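Local coordinates for uncharacterized ATP-binding protein MJ1010 (Methanocaldococcus jannaschii DSM 2661, PDB 3BJO) that is of unknown function but possibly binds ATP, and is represented here by its C-terminal domain, a member of the helix-turn-helix clan, at residues A[17-22]-A[96-101]; A[28-33]-A[39-44]; A[51-54]-A[59-62]; A[78-83]-A[89-94]. One frame throughout, in Å; residues are numbered along the deposited sequence.

Contact 1: A[17-22]-A[96-101]; sequences SKLKDF and WNAIKR
Helices 3-24 and 93-102 approach each other at L19 and A98, where the CA atoms are 6.7 Å apart, and no hydrogen bond passes between 17-22 and 96-101. One methyl group does most of the touching. L19 has its CG anti to the backbone N (chi1 -179°), and chi2 of 65° sets CD2 against the other helix, where it rests on main-chain atoms at the A98-I99 junction, 3.6 Å from I99 N. The CB of A98 points toward this methyl and meets it at 3.9 Å. I99 starts in the other direction, and its CG1 grazes L19 CD2 at 4.1 Å while its CG2 packs on L51 of helix 44-52. L19 also touches V102 and L103, further along the chain, and A98 leans on E15 and I16; the patch is buried. Within helix 93-102, and not between the helices, R101 NH2 donates to N97 OD1 at 2.7 Å, the acceptor lying in the guanidinium plane. With just 108 Å² buried and a methyl group set against a helix backbone and two apolar side chains, the junction probably depends on dispersion and exclusion of water; no directional bond between the segments fixes the helices, and the small side chain of A98 is consistent with their close approach.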
loop_
_atom_site.group_PDB
_atom_site.type_symbol
_atom_site.label_atom_id
_atom_site.label_comp_id
_atom_site.label_asym_id
_atom_site.label_seq_id
_atom_site.Cartn_x
_atom_site.Cartn_y
_atom_site.Cartn_z
ATOM N N SER A 17 -5.213 -6.038 -9.938
ATOM C CA SER A 17 -5.799 -5.019 -10.792
ATOM C C SER A 17 -6.043 -3.765 -9.984
ATOM O O SER A 17 -5.810 -2.663 -10.461
ATOM C CB SER A 17 -7.155 -5.462 -11.384
ATOM O OG SER A 17 -7.005 -6.734 -11.974
ATOM N N LYS A 18 -6.523 -3.929 -8.764
ATOM C CA LYS A 18 -6.810 -2.785 -7.918
ATOM C C LYS A 18 -5.548 -1.989 -7.582
ATOM O O LYS A 18 -5.537 -0.760 -7.606
ATOM C CB LYS A 18 -7.521 -3.240 -6.630
ATOM C CG LYS A 18 -9.030 -3.368 -6.817
ATOM C CD LYS A 18 -9.743 -4.008 -5.605
ATOM C CE LYS A 18 -11.209 -4.248 -6.008
ATOM N NZ LYS A 18 -11.963 -5.315 -5.235
ATOM N N LEU A 19 -4.485 -2.683 -7.220
ATOM C CA LEU A 19 -3.272 -1.992 -6.858
ATOM C C LEU A 19 -2.698 -1.268 -8.118
ATOM O O LEU A 19 -2.247 -0.150 -8.046
ATOM C CB LEU A 19 -2.253 -2.994 -6.311
ATOM C CG LEU A 19 -0.984 -2.256 -5.912
ATOM C CD1 LEU A 19 -1.270 -1.294 -4.724
ATOM C CD2 LEU A 19 0.153 -3.301 -5.608
ATOM N N LYS A 20 -2.734 -1.922 -9.264
ATOM C CA LYS A 20 -2.273 -1.339 -10.540
ATOM C C LYS A 20 -3.022 -0.055 -10.897
ATOM O O LYS A 20 -2.414 0.911 -11.387
ATOM C CB LYS A 20 -2.459 -2.336 -11.701
ATOM C CG LYS A 20 -1.327 -3.324 -11.822
ATOM C CD LYS A 20 -1.544 -4.195 -13.064
ATOM C CE LYS A 20 -0.310 -4.986 -13.496
ATOM N NZ LYS A 20 -0.721 -5.912 -14.613
ATOM N N ASP A 21 -4.344 -0.084 -10.682
ATOM C CA ASP A 21 -5.177 1.087 -10.873
ATOM C C ASP A 21 -4.791 2.197 -9.878
ATOM O O ASP A 21 -4.656 3.349 -10.268
ATOM C CB ASP A 21 -6.658 0.738 -10.682
ATOM C CG ASP A 21 -7.283 0.037 -11.917
ATOM O OD1 ASP A 21 -6.568 -0.349 -12.882
ATOM O OD2 ASP A 21 -8.530 -0.136 -11.922
ATOM N N PHE A 22 -4.652 1.842 -8.599
ATOM C CA PHE A 22 -4.198 2.788 -7.566
ATOM C C PHE A 22 -2.920 3.496 -8.015
ATOM O O PHE A 22 -2.777 4.730 -7.890
ATOM C CB PHE A 22 -3.932 2.047 -6.219
ATOM C CG PHE A 22 -3.162 2.878 -5.192
ATOM C CD1 PHE A 22 -3.790 3.907 -4.482
ATOM C CD2 PHE A 22 -1.828 2.651 -4.973
ATOM C CE1 PHE A 22 -3.105 4.644 -3.556
ATOM C CE2 PHE A 22 -1.091 3.422 -4.052
ATOM C CZ PHE A 22 -1.751 4.408 -3.328
ATOM N N TRP A 96 -0.533 -7.657 0.176
ATOM C CA TRP A 96 0.885 -8.070 0.173
ATOM C C TRP A 96 1.317 -8.750 -1.116
ATOM O O TRP A 96 2.336 -8.385 -1.740
ATOM C CB TRP A 96 1.203 -8.973 1.375
ATOM C CG TRP A 96 2.676 -9.091 1.682
ATOM C CD1 TRP A 96 3.624 -8.086 1.660
ATOM C CD2 TRP A 96 3.367 -10.276 2.080
ATOM N NE1 TRP A 96 4.868 -8.589 2.010
ATOM C CE2 TRP A 96 4.743 -9.923 2.272
ATOM C CE3 TRP A 96 2.964 -11.609 2.295
ATOM C CZ2 TRP A 96 5.716 -10.857 2.687
ATOM C CZ3 TRP A 96 3.935 -12.542 2.673
ATOM C CH2 TRP A 96 5.296 -12.160 2.865
ATOM N N ASN A 97 0.556 -9.776 -1.505
ATOM C CA ASN A 97 0.860 -10.486 -2.719
ATOM C C ASN A 97 0.903 -9.516 -3.910
ATOM O O ASN A 97 1.784 -9.596 -4.752
ATOM C CB ASN A 97 -0.177 -11.573 -2.986
ATOM C CG ASN A 97 0.122 -12.330 -4.268
ATOM O OD1 ASN A 97 1.132 -13.049 -4.359
ATOM N ND2 ASN A 97 -0.706 -12.087 -5.308
ATOM N N ALA A 98 -0.076 -8.622 -4.005
ATOM C CA ALA A 98 -0.113 -7.682 -5.128
ATOM C C ALA A 98 1.175 -6.812 -5.166
ATOM O O ALA A 98 1.830 -6.648 -6.214
ATOM C CB ALA A 98 -1.379 -6.850 -5.019
ATOM N N ILE A 99 1.572 -6.260 -4.023
ATOM C CA ILE A 99 2.825 -5.517 -3.966
ATOM C C ILE A 99 4.020 -6.339 -4.533
ATOM O O ILE A 99 4.833 -5.846 -5.349
ATOM C CB ILE A 99 3.144 -5.048 -2.510
ATOM C CG1 ILE A 99 2.151 -3.973 -2.064
ATOM C CG2 ILE A 99 4.633 -4.567 -2.373
ATOM C CD1 ILE A 99 2.100 -3.806 -0.516
ATOM N N LYS A 100 4.130 -7.584 -4.097
ATOM C CA LYS A 100 5.239 -8.466 -4.494
ATOM C C LYS A 100 5.184 -8.827 -5.997
ATOM O O LYS A 100 6.208 -9.073 -6.625
ATOM C CB LYS A 100 5.198 -9.768 -3.675
ATOM C CG LYS A 100 5.375 -9.598 -2.143
ATOM C CD LYS A 100 5.085 -10.914 -1.377
ATOM C CE LYS A 100 6.327 -11.787 -1.257
ATOM N NZ LYS A 100 6.218 -12.798 -0.148
ATOM N N ARG A 101 3.975 -8.883 -6.544
ATOM C CA ARG A 101 3.791 -9.200 -7.960
ATOM C C ARG A 101 3.960 -7.985 -8.867
ATOM O O ARG A 101 4.360 -8.123 -9.997
ATOM C CB ARG A 101 2.399 -9.793 -8.191
ATOM C CG ARG A 101 2.382 -11.284 -8.507
ATOM C CD ARG A 101 2.605 -12.153 -7.303
ATOM N NE ARG A 101 4.019 -12.433 -7.072
ATOM C CZ ARG A 101 4.533 -12.908 -5.924
ATOM N NH1 ARG A 101 5.849 -13.119 -5.834
ATOM N NH2 ARG A 101 3.755 -13.150 -4.856
#

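Contact 2: A[28-33]-A[39-44]; sequences YIKPKV and IIEIRK
K32 and E41 lie side by side and point the same way, and a bend at chi4 of the lysine (47°) turns NZ back onto the carboxylate. Their salt bridge, K32 NZ to E41 OE1 at 3.0 Å, uses the anti lone pair of that oxygen. K30 instead slants across E41, placing its CD 3.6 Å from E41 OE2, but its NZ remains 5.7 Å from that oxygen, too far for ion pairing. The apolar side is built round I42. With CG1 between the backbone N and the carbonyl carbon (chi1 59°), its side chain crosses P31 at about a right angle and reaches V33, CD1 meeting V33 CG2 at 3.7 Å. Y72 and V71 of helix 67-75 pack on these three residues. The main chains are joined by V33 N to I40 O at 2.7 Å, the reciprocal I40 N to V33 O bond, and I42 N to P31 O at 3.0 Å. Beyond them a water accepts from K44 N and donates to I29 O. Alternation of the hydrogen-bonded pair V33-I40 with the non-hydrogen-bonded pair K32-E41 is the antiparallel pattern, and the short link between strands 32-35 and 38-41 makes it a beta hairpin.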
loop_
_atom_site.group_PDB
_atom_site.type_symbol
_atom_site.label_atom_id
_atom_site.label_comp_id
_atom_site.label_asym_id
_atom_site.label_seq_id
_atom_site.Cartn_x
_atom_site.Cartn_y
_atom_site.Cartn_z
ATOM N N TYR A 28 -0.304 11.243 -13.083
ATOM C CA TYR A 28 -0.492 12.679 -13.373
ATOM C C TYR A 28 -1.039 13.439 -12.168
ATOM O O TYR A 28 -1.570 14.511 -12.315
ATOM C CB TYR A 28 -1.379 12.876 -14.635
ATOM C CG TYR A 28 -0.849 12.018 -15.745
ATOM C CD1 TYR A 28 0.410 12.259 -16.298
ATOM C CD2 TYR A 28 -1.551 10.906 -16.167
ATOM C CE1 TYR A 28 0.937 11.399 -17.297
ATOM C CE2 TYR A 28 -1.053 10.063 -17.162
ATOM C CZ TYR A 28 0.195 10.278 -17.692
ATOM O OH TYR A 28 0.672 9.384 -18.644
ATOM N N ILE A 29 -0.909 12.852 -10.986
ATOM C CA ILE A 29 -1.460 13.414 -9.748
ATOM C C ILE A 29 -0.401 13.334 -8.650
ATOM O O ILE A 29 0.244 12.264 -8.462
ATOM C CB ILE A 29 -2.812 12.666 -9.342
ATOM C CG1 ILE A 29 -3.947 13.092 -10.294
ATOM C CG2 ILE A 29 -3.176 12.868 -7.838
ATOM C CD1 ILE A 29 -5.230 12.186 -10.278
ATOM N N LYS A 30 -0.177 14.457 -7.949
ATOM C CA LYS A 30 0.601 14.432 -6.709
ATOM C C LYS A 30 -0.371 14.601 -5.546
ATOM O O LYS A 30 -0.829 15.730 -5.281
ATOM C CB LYS A 30 1.617 15.561 -6.679
ATOM C CG LYS A 30 2.664 15.530 -7.753
ATOM C CD LYS A 30 3.477 16.838 -7.665
ATOM C CE LYS A 30 4.756 16.804 -8.516
ATOM N NZ LYS A 30 4.533 16.446 -9.966
ATOM N N PRO A 31 -0.706 13.485 -4.838
ATOM C CA PRO A 31 -1.735 13.623 -3.798
ATOM C C PRO A 31 -1.363 14.696 -2.787
ATOM O O PRO A 31 -0.181 14.866 -2.437
ATOM C CB PRO A 31 -1.744 12.248 -3.111
ATOM C CG PRO A 31 -1.224 11.279 -4.210
ATOM C CD PRO A 31 -0.207 12.094 -4.959
ATOM N N LYS A 32 -2.383 15.402 -2.328
ATOM C CA LYS A 32 -2.246 16.327 -1.205
ATOM C C LYS A 32 -2.857 15.642 0.009
ATOM O O LYS A 32 -4.035 15.295 0.026
ATOM C CB LYS A 32 -2.904 17.670 -1.542
ATOM C CG LYS A 32 -1.985 18.596 -2.414
ATOM C CD LYS A 32 -2.806 19.590 -3.273
ATOM C CE LYS A 32 -1.995 20.052 -4.549
ATOM N NZ LYS A 32 -1.298 18.906 -5.360
ATOM N N VAL A 33 -2.014 15.366 0.992
ATOM C CA VAL A 33 -2.368 14.637 2.216
ATOM C C VAL A 33 -2.634 15.603 3.379
ATOM O O VAL A 33 -1.797 16.446 3.714
ATOM C CB VAL A 33 -1.181 13.689 2.631
ATOM C CG1 VAL A 33 -1.636 12.680 3.673
ATOM C CG2 VAL A 33 -0.597 12.962 1.399
ATOM N N ILE A 39 -1.030 20.326 5.135
ATOM C CA ILE A 39 -1.344 19.821 3.811
ATOM C C ILE A 39 -0.039 19.529 3.068
ATOM O O ILE A 39 0.736 20.434 2.799
ATOM C CB ILE A 39 -2.194 20.812 3.031
ATOM C CG1 ILE A 39 -3.539 21.020 3.754
ATOM C CG2 ILE A 39 -2.390 20.305 1.617
ATOM C CD1 ILE A 39 -4.250 22.331 3.410
ATOM N N ILE A 40 0.193 18.266 2.752
ATOM C CA ILE A 40 1.499 17.843 2.250
ATOM C C ILE A 40 1.378 17.091 0.927
ATOM O O ILE A 40 0.625 16.097 0.789
ATOM C CB ILE A 40 2.279 16.985 3.294
ATOM C CG1 ILE A 40 2.629 17.820 4.545
ATOM C CG2 ILE A 40 3.571 16.430 2.647
ATOM C CD1 ILE A 40 2.995 16.983 5.788
ATOM N N GLU A 41 2.134 17.577 -0.045
ATOM C CA GLU A 41 2.134 16.987 -1.358
ATOM C C GLU A 41 3.166 15.894 -1.388
ATOM O O GLU A 41 4.309 16.086 -0.926
ATOM C CB GLU A 41 2.498 18.053 -2.395
ATOM C CG GLU A 41 2.334 17.620 -3.833
ATOM C CD GLU A 41 2.648 18.758 -4.779
ATOM O OE1 GLU A 41 1.690 19.356 -5.328
ATOM O OE2 GLU A 41 3.852 19.067 -4.927
ATOM N N ILE A 42 2.761 14.746 -1.923
ATOM C CA ILE A 42 3.679 13.641 -2.149
ATOM C C ILE A 42 3.583 13.204 -3.597
ATOM O O ILE A 42 2.657 13.602 -4.306
ATOM C CB ILE A 42 3.365 12.398 -1.213
ATOM C CG1 ILE A 42 1.942 11.879 -1.436
ATOM C CG2 ILE A 42 3.587 12.765 0.275
ATOM C CD1 ILE A 42 1.580 10.708 -0.587
ATOM N N ARG A 43 4.522 12.335 -3.977
ATOM C CA ARG A 43 4.794 11.936 -5.355
ATOM C C ARG A 43 4.712 10.434 -5.482
ATOM O O ARG A 43 5.039 9.701 -4.544
ATOM C CB ARG A 43 6.246 12.315 -5.735
ATOM C CG ARG A 43 6.597 13.748 -5.652
ATOM C CD ARG A 43 8.012 13.964 -6.293
ATOM N NE ARG A 43 9.046 13.403 -5.397
ATOM C CZ ARG A 43 10.123 12.698 -5.776
ATOM N NH1 ARG A 43 10.361 12.398 -7.056
ATOM N NH2 ARG A 43 10.962 12.264 -4.849
ATOM N N LYS A 44 4.315 9.982 -6.667
ATOM C CA LYS A 44 4.314 8.554 -7.019
ATOM C C LYS A 44 5.598 7.877 -6.580
ATOM O O LYS A 44 5.561 6.794 -5.991
ATOM C CB LYS A 44 4.188 8.353 -8.515
ATOM C CG LYS A 44 3.808 6.887 -8.842
ATOM C CD LYS A 44 3.656 6.643 -10.321
ATOM C CE LYS A 44 3.268 5.181 -10.581
ATOM N NZ LYS A 44 3.109 4.899 -12.053
HETATM O O HOH W 1 3.097 11.861 -8.636
#

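Contact 3: A[51-54]-A[59-62]; sequences LKLF and EIEV. With FMT (formic acid), chain B.
On the strand that lays I60 against F54, the next amide binds a formic acid molecule: E61 N donates to its O1 at 2.9 Å and the bond is almost straight, 176° at the hydrogen. K64 NZ is also hydrogen-bonded to this small molecule, which probably comes from the crystallisation liquor. The E61 side chain runs alongside the formic acid, its CG 3.6 Å from O1. The contact itself is apolar. I60 CG1 stands over the centre of the F54 ring, 3.5 Å from the centroid and 12° off the normal, a CH-pi arrangement over the face. I60 CB lies above the outer end of the same ring, 3.5 Å from F54 CZ. The torsion that keeps CG1 beside the backbone N of I60 (chi1 -65°) also sends CG2 to L53, where it meets CD1 at 4.0 Å, the two side chains crossing at about a right angle. In this way segment 51-54, at the C-terminal end of helix 44-52, is packed against strand 60-61, an outermost strand of a three-stranded antiparallel sheet whose 1-3-2 order is consistent with a winged-helix-like domain. F54 also touches L79, L88 and P90 of the other two strands. L51 O lies in the plane of the F54 ring at its edge, and the same oxygen accepts the backbone N of F54 at 2.9 Å. F54 O in turn receives W96 NE1 from helix 93-102.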
loop_
_atom_site.group_PDB
_atom_site.type_symbol
_atom_site.label_atom_id
_atom_site.label_comp_id
_atom_site.label_asym_id
_atom_site.label_seq_id
_atom_site.Cartn_x
_atom_site.Cartn_y
_atom_site.Cartn_z
ATOM N N LEU A 51 6.260 1.279 -0.629
ATOM C CA LEU A 51 5.611 -0.029 -0.859
ATOM C C LEU A 51 6.639 -1.106 -1.205
ATOM O O LEU A 51 6.466 -2.280 -0.884
ATOM C CB LEU A 51 4.590 0.109 -1.978
ATOM C CG LEU A 51 3.293 0.806 -1.555
ATOM C CD1 LEU A 51 2.330 0.981 -2.788
ATOM C CD2 LEU A 51 2.560 0.054 -0.456
ATOM N N LYS A 52 7.715 -0.701 -1.874
ATOM C CA LYS A 52 8.711 -1.667 -2.278
ATOM C C LYS A 52 9.329 -2.308 -1.040
ATOM O O LYS A 52 9.831 -3.443 -1.085
ATOM C CB LYS A 52 9.776 -1.029 -3.180
ATOM C CG LYS A 52 9.426 -1.179 -4.669
ATOM C CD LYS A 52 10.120 -0.188 -5.619
ATOM C CE LYS A 52 11.594 -0.246 -5.618
ATOM N NZ LYS A 52 12.201 0.291 -6.915
ATOM N N LEU A 53 9.242 -1.603 0.081
ATOM C CA LEU A 53 9.841 -2.104 1.334
ATOM C C LEU A 53 9.137 -3.401 1.768
ATOM O O LEU A 53 9.721 -4.265 2.422
ATOM C CB LEU A 53 9.756 -1.053 2.449
ATOM C CG LEU A 53 10.702 0.157 2.385
ATOM C CD1 LEU A 53 10.391 1.175 3.533
ATOM C CD2 LEU A 53 12.194 -0.254 2.447
ATOM N N PHE A 54 7.883 -3.530 1.371
ATOM C CA PHE A 54 7.084 -4.674 1.773
ATOM C C PHE A 54 7.336 -5.884 0.865
ATOM O O PHE A 54 6.734 -6.944 1.060
ATOM C CB PHE A 54 5.600 -4.284 1.711
ATOM C CG PHE A 54 5.187 -3.309 2.805
ATOM C CD1 PHE A 54 4.708 -3.782 4.037
ATOM C CD2 PHE A 54 5.335 -1.934 2.630
ATOM C CE1 PHE A 54 4.360 -2.874 5.089
ATOM C CE2 PHE A 54 4.965 -1.020 3.666
ATOM C CZ PHE A 54 4.473 -1.501 4.888
ATOM N N GLU A 59 5.973 -6.770 7.688
ATOM C CA GLU A 59 5.764 -5.723 8.673
ATOM C C GLU A 59 6.904 -4.718 8.646
ATOM O O GLU A 59 8.066 -5.082 8.854
ATOM C CB GLU A 59 5.629 -6.332 10.076
ATOM C CG GLU A 59 5.291 -5.306 11.161
ATOM C CD GLU A 59 5.118 -5.928 12.564
ATOM O OE1 GLU A 59 5.653 -7.043 12.826
ATOM O OE2 GLU A 59 4.462 -5.276 13.417
ATOM N N ILE A 60 6.559 -3.455 8.402
ATOM C CA ILE A 60 7.568 -2.397 8.179
ATOM C C ILE A 60 7.529 -1.260 9.213
ATOM O O ILE A 60 6.478 -0.736 9.530
ATOM C CB ILE A 60 7.475 -1.819 6.748
ATOM C CG1 ILE A 60 7.827 -2.898 5.687
ATOM C CG2 ILE A 60 8.413 -0.552 6.551
ATOM C CD1 ILE A 60 9.279 -3.469 5.776
ATOM N N GLU A 61 8.689 -0.868 9.705
ATOM C CA GLU A 61 8.786 0.265 10.654
ATOM C C GLU A 61 8.384 1.615 10.063
ATOM O O GLU A 61 8.869 1.999 8.975
ATOM C CB GLU A 61 10.194 0.332 11.200
ATOM C CG GLU A 61 10.480 -0.814 12.201
ATOM C CD GLU A 61 11.937 -0.994 12.475
ATOM O OE1 GLU A 61 12.751 -0.274 11.889
ATOM O OE2 GLU A 61 12.286 -1.865 13.284
ATOM N N VAL A 62 7.510 2.346 10.769
ATOM C CA VAL A 62 7.046 3.636 10.247
ATOM C C VAL A 62 8.215 4.632 10.057
ATOM O O VAL A 62 8.113 5.562 9.271
ATOM C CB VAL A 62 5.978 4.302 11.127
ATOM C CG1 VAL A 62 4.737 3.465 11.198
ATOM C CG2 VAL A 62 6.503 4.621 12.548
HETATM C C FMT B . 11.368 -3.360 9.636
HETATM O O1 FMT B . 11.045 -2.352 9.004
HETATM O O2 FMT B . 10.607 -3.991 10.359
#

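Contact 4: A[78-83]-A[89-94]; sequences ILFLYP and KPQSFL
F80 and Q91 adopt nearly the same first torsion, with CG beside the backbone N in each (chi1 -82° and -81°), and this lays the glutamine over a face of the phenyl ring. The setting is the beta hairpin of strands 79-82 and 87-90, which resembles the wing of winged-helix proteins in its place in a 1-3-2 sheet. Q91 CG is 3.6 Å from the ring centroid of F80, practically on the normal, a CH-pi contact. The amide continues across the same ring, its plane 7° from that of the phenyl, and CD comes within 3.5 Å of F80 CE1. A hydrogen bond fixes the amide rotation: Q91 NE2 donates to L79 O at 3.1 Å, with that oxygen close to the amide plane although the donor stands above the carbonyl plane. The main chain is paired by F80 N to K89 O at 2.7 Å and by K89 N to F80 O. Past the last strand residues, Q91 N still reaches I78 O at 3.0 Å, so two successive carbonyls of 78-83 are engaged by one glutamine. On the face shared by F80 and K89, the extended K89 chain crosses Y82 at about a right angle, CG lying 3.9 Å from CE2. Its NZ is distant from the Y82 ring, at most a weak cation-pi attraction. S92 then caps helix 93-102: its OG accepts V95 N and, weakly, L94 N, the latter at 3.1 Å.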
loop_
_atom_site.group_PDB
_atom_site.type_symbol
_atom_site.label_atom_id
_atom_site.label_comp_id
_atom_site.label_asym_id
_atom_site.label_seq_id
_atom_site.Cartn_x
_atom_site.Cartn_y
_atom_site.Cartn_z
ATOM N N ILE A 78 -4.416 0.638 1.730
ATOM C CA ILE A 78 -3.331 -0.220 1.273
ATOM C C ILE A 78 -2.642 -0.841 2.481
ATOM O O ILE A 78 -2.247 -2.005 2.440
ATOM C CB ILE A 78 -2.272 0.563 0.398
ATOM C CG1 ILE A 78 -2.948 1.376 -0.737
ATOM C CG2 ILE A 78 -1.216 -0.395 -0.167
ATOM C CD1 ILE A 78 -3.761 0.568 -1.736
ATOM N N LEU A 79 -2.473 -0.047 3.540
ATOM C CA LEU A 79 -1.687 -0.434 4.714
ATOM C C LEU A 79 -2.522 -0.235 5.973
ATOM O O LEU A 79 -3.441 0.564 5.964
ATOM C CB LEU A 79 -0.454 0.473 4.782
ATOM C CG LEU A 79 0.891 0.041 4.151
ATOM C CD1 LEU A 79 0.867 -0.949 3.041
ATOM C CD2 LEU A 79 1.746 1.214 3.804
ATOM N N PHE A 80 -2.199 -0.975 7.044
ATOM C CA PHE A 80 -2.648 -0.705 8.400
ATOM C C PHE A 80 -1.505 -0.180 9.220
ATOM O O PHE A 80 -0.386 -0.637 9.046
ATOM C CB PHE A 80 -3.098 -1.995 9.118
ATOM C CG PHE A 80 -4.488 -2.427 8.800
ATOM C CD1 PHE A 80 -5.544 -1.528 8.869
ATOM C CD2 PHE A 80 -4.745 -3.766 8.444
ATOM C CE1 PHE A 80 -6.859 -1.951 8.556
ATOM C CE2 PHE A 80 -6.050 -4.219 8.149
ATOM C CZ PHE A 80 -7.112 -3.313 8.193
ATOM N N LEU A 81 -1.815 0.729 10.149
ATOM C CA LEU A 81 -0.842 1.318 11.082
ATOM C C LEU A 81 -1.034 0.771 12.497
ATOM O O LEU A 81 -2.166 0.685 12.970
ATOM C CB LEU A 81 -1.008 2.841 11.125
ATOM C CG LEU A 81 -0.108 3.690 12.049
ATOM C CD1 LEU A 81 1.398 3.517 11.700
ATOM C CD2 LEU A 81 -0.512 5.151 11.946
ATOM N N TYR A 82 0.078 0.401 13.144
ATOM C CA TYR A 82 0.107 -0.019 14.555
ATOM C C TYR A 82 0.989 1.001 15.266
ATOM O O TYR A 82 2.215 0.885 15.256
ATOM C CB TYR A 82 0.674 -1.429 14.685
ATOM C CG TYR A 82 -0.118 -2.393 13.842
ATOM C CD1 TYR A 82 -1.255 -3.049 14.351
ATOM C CD2 TYR A 82 0.221 -2.596 12.511
ATOM C CE1 TYR A 82 -2.010 -3.903 13.518
ATOM C CE2 TYR A 82 -0.508 -3.420 11.704
ATOM C CZ TYR A 82 -1.616 -4.071 12.191
ATOM O OH TYR A 82 -2.282 -4.892 11.314
ATOM N N PRO A 83 0.368 2.066 15.799
ATOM C CA PRO A 83 1.119 3.229 16.296
ATOM C C PRO A 83 2.014 2.875 17.473
ATOM O O PRO A 83 3.142 3.366 17.545
ATOM C CB PRO A 83 0.013 4.205 16.724
ATOM C CG PRO A 83 -1.186 3.778 15.889
ATOM C CD PRO A 83 -1.085 2.278 15.906
ATOM N N LYS A 89 1.569 -2.695 8.145
ATOM C CA LYS A 89 1.470 -3.973 7.417
ATOM C C LYS A 89 0.495 -3.748 6.275
ATOM O O LYS A 89 -0.327 -2.858 6.372
ATOM C CB LYS A 89 0.913 -5.106 8.319
ATOM C CG LYS A 89 1.819 -5.565 9.498
ATOM C CD LYS A 89 1.118 -6.691 10.357
ATOM C CE LYS A 89 1.977 -7.131 11.556
ATOM N NZ LYS A 89 1.259 -8.158 12.431
ATOM N N PRO A 90 0.549 -4.576 5.209
ATOM C CA PRO A 90 -0.506 -4.507 4.192
ATOM C C PRO A 90 -1.881 -4.803 4.808
ATOM O O PRO A 90 -1.954 -5.499 5.815
ATOM C CB PRO A 90 -0.121 -5.610 3.182
ATOM C CG PRO A 90 1.355 -5.824 3.391
ATOM C CD PRO A 90 1.566 -5.601 4.889
ATOM N N GLN A 91 -2.955 -4.245 4.247
ATOM C CA GLN A 91 -4.271 -4.417 4.885
ATOM C C GLN A 91 -4.790 -5.810 4.769
ATOM O O GLN A 91 -5.705 -6.170 5.485
ATOM C CB GLN A 91 -5.320 -3.441 4.375
ATOM C CG GLN A 91 -5.188 -2.118 5.041
ATOM C CD GLN A 91 -6.478 -1.385 5.150
ATOM O OE1 GLN A 91 -7.547 -1.934 4.816
ATOM N NE2 GLN A 91 -6.408 -0.120 5.629
ATOM N N SER A 92 -4.197 -6.601 3.879
ATOM C CA SER A 92 -4.537 -8.042 3.767
ATOM C C SER A 92 -3.404 -8.740 3.063
ATOM O O SER A 92 -2.508 -8.063 2.553
ATOM C CB SER A 92 -5.864 -8.258 3.026
ATOM O OG SER A 92 -5.667 -8.190 1.638
ATOM N N PHE A 93 -3.407 -10.073 3.054
ATOM C CA PHE A 93 -2.348 -10.809 2.351
ATOM C C PHE A 93 -2.520 -10.669 0.832
ATOM O O PHE A 93 -1.550 -10.910 0.069
ATOM C CB PHE A 93 -2.290 -12.302 2.720
ATOM C CG PHE A 93 -2.120 -12.585 4.203
ATOM C CD1 PHE A 93 -0.871 -12.431 4.841
ATOM C CD2 PHE A 93 -3.218 -13.037 4.970
ATOM C CE1 PHE A 93 -0.707 -12.713 6.210
ATOM C CE2 PHE A 93 -3.055 -13.335 6.371
ATOM C CZ PHE A 93 -1.795 -13.163 6.976
ATOM N N LEU A 94 -3.736 -10.325 0.388
ATOM C CA LEU A 94 -3.988 -10.048 -1.051
ATOM C C LEU A 94 -3.220 -8.793 -1.442
ATOM O O LEU A 94 -2.632 -8.742 -2.522
ATOM C CB LEU A 94 -5.488 -9.813 -1.350
ATOM C CG LEU A 94 -6.534 -10.867 -0.938
ATOM C CD1 LEU A 94 -7.995 -10.382 -1.192
ATOM C CD2 LEU A 94 -6.301 -12.183 -1.730
#

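In the fold
Contact 1 joins helices near the two chain termini, and contacts 2, 3 and 4 follow one another in the sequence between its segments. Contacts 3 and 4 have centres about 10 Å apart and share the sheet 60-61, 87-90, 79-82, meeting through pairs such as V62 with L81 and F54 with P90. Contact 1 shares helix 93-102 with contact 4, and touches contact 3 through W96 and I99. These three touch one another. Contact 2 is remote from them, its centre about 20 Å from those of contacts 1 and 4, its hairpin following helix 3-24 and packing on helix 67-75. The arrangement is consistent with a winged-helix-like core closed by its terminal helices.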